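Local coordinates for bacterial microcompartment shell protein CutR (Streptococcus intermedius SK54 = ATCC 27335, PDB 6XPJ) that probably serves as a minor shell protein of the choline-degrading bacterial microcompartment, with a circularly permuted BMC domain that may lend the shell heterogeneity and flexibility, at residues Ala30-Glu33 / Ala34-Glu37. The protein carries 1 engineered substitution. Sequence-based numbering, arbitrary orientation.
Sequences APIE and AVYE. With SO4 (sulfate ion), chain G.
E37 N donates to E33 O at 3.0 Å in a fairly straight bond, the length and spacing of a helical i to i+4 link. One residue earlier, I32 O is shared by two weak bonds, from Y36 N (3.3 Å) and, more bent, from V35 N. At the N-terminal end of the same turn, E33 N donates to two oxygens of one sulfate, O2 at 3.2 Å and O1 slightly farther; the ion probably comes from the crystallisation liquor, and an anion here would suit the positive end of the helix dipole. A water donates to both P31 O and Y36 OH, tying the phenol to the backbone ahead of the helix, while the hydroxyl also bonds to G45 O. The Y36 ring reaches back beside the loop residue P31, its CG anti to the carbonyl carbon and beside the backbone N (chi1 -72°). P31 CB lies over the ring centre, 3.8 Å from the centroid and 12° off the normal, a CH-pi contact in which the two side chains cross at about a right angle. E33 comes instead to the ring edge, OE2 lying 3.7 Å from Y36 CD2, with the carboxylate plane turned 75° from the ring; its OE1 bonds to H43. I32 CG1 rests 3.6 Å from V35 CG2, where a neighbouring subunit packs: D63 OD1 of that subunit accepts a bond from I32 N, and its G66 lies against I32. A30 and P31 lead in from the loop after strand 11-28, I32 takes the N-cap position, and E33-E37 start helix 33-39, a short helix of this circularly permuted BMC fold, set at a subunit interface of the hexamer.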
loop_
_atom_site.group_PDB
_atom_site.type_symbol
_atom_site.label_atom_id
_atom_site.label_comp_id
_atom_site.label_asym_id
_atom_site.label_seq_id
_atom_site.Cartn_x
_atom_site.Cartn_y
_atom_site.Cartn_z
ATOM N N ALA C 30 18.236 12.234 23.556
ATOM C CA ALA C 30 18.204 13.701 23.678
ATOM C C ALA C 30 17.825 14.282 22.322
ATOM O O ALA C 30 18.672 14.820 21.606
ATOM C CB ALA C 30 19.554 14.184 24.149
ATOM N N PRO C 31 16.540 14.170 21.920
ATOM C CA PRO C 31 16.085 14.652 20.626
ATOM C C PRO C 31 16.445 16.123 20.397
ATOM O O PRO C 31 16.384 16.946 21.287
ATOM C CB PRO C 31 14.567 14.498 20.637
ATOM C CG PRO C 31 14.378 13.351 21.610
ATOM C CD PRO C 31 15.428 13.570 22.670
ATOM N N ILE C 32 16.738 16.422 19.149
ATOM C CA ILE C 32 16.872 17.832 18.706
ATOM C C ILE C 32 15.490 18.501 18.753
ATOM O O ILE C 32 14.441 17.829 18.684
ATOM C CB ILE C 32 17.522 17.931 17.317
ATOM C CG1 ILE C 32 16.618 17.386 16.206
ATOM C CG2 ILE C 32 18.906 17.294 17.347
ATOM C CD1 ILE C 32 17.161 17.612 14.799
ATOM N N GLU C 33 15.500 19.826 18.818
ATOM C CA GLU C 33 14.248 20.607 18.947
ATOM C C GLU C 33 13.276 20.256 17.805
ATOM O O GLU C 33 12.069 20.085 18.058
ATOM C CB GLU C 33 14.598 22.096 18.984
ATOM C CG GLU C 33 15.311 22.516 20.244
ATOM C CD GLU C 33 14.472 22.317 21.494
ATOM O OE1 GLU C 33 13.607 23.178 21.774
ATOM O OE2 GLU C 33 14.645 21.272 22.147
ATOM N N ALA C 34 13.750 20.145 16.560
ATOM C CA ALA C 34 12.880 19.891 15.385
ATOM C C ALA C 34 12.149 18.543 15.488
ATOM O O ALA C 34 11.030 18.371 14.935
ATOM C CB ALA C 34 13.702 19.991 14.124
ATOM N N VAL C 35 12.750 17.555 16.147
ATOM C CA VAL C 35 12.116 16.222 16.312
ATOM C C VAL C 35 10.980 16.327 17.337
ATOM O O VAL C 35 9.883 15.759 17.104
ATOM C CB VAL C 35 13.194 15.188 16.684
ATOM C CG1 VAL C 35 12.603 13.905 17.236
ATOM C CG2 VAL C 35 14.101 14.924 15.484
ATOM N N TYR C 36 11.210 17.002 18.461
ATOM C CA TYR C 36 10.112 17.230 19.418
ATOM C C TYR C 36 8.980 17.979 18.703
ATOM O O TYR C 36 7.800 17.615 18.866
ATOM C CB TYR C 36 10.596 18.077 20.580
ATOM C CG TYR C 36 11.531 17.448 21.576
ATOM C CD1 TYR C 36 11.222 16.265 22.240
ATOM C CD2 TYR C 36 12.682 18.107 21.960
ATOM C CE1 TYR C 36 12.049 15.786 23.247
ATOM C CE2 TYR C 36 13.524 17.638 22.950
ATOM C CZ TYR C 36 13.177 16.487 23.636
ATOM O OH TYR C 36 14.033 16.105 24.637
ATOM N N GLU C 37 9.327 18.985 17.892
ATOM C CA GLU C 37 8.320 19.839 17.197
ATOM C C GLU C 37 7.498 18.996 16.205
ATOM O O GLU C 37 6.269 19.192 16.126
ATOM C CB GLU C 37 8.999 21.036 16.513
ATOM C CG GLU C 37 8.069 22.232 16.330
ATOM C CD GLU C 37 7.611 22.956 17.593
ATOM O OE1 GLU C 37 8.439 23.176 18.501
ATOM O OE2 GLU C 37 6.415 23.312 17.671
HETATM S S SO4 G . 18.953 21.461 18.773
HETATM O O1 SO4 G . 18.534 20.557 19.811
HETATM O O2 SO4 G . 17.866 21.678 17.856
HETATM O O3 SO4 G . 19.336 22.719 19.361
HETATM O O4 SO4 G . 20.078 20.903 18.065
HETATM O O HOH W 1 16.962 16.699 24.101
#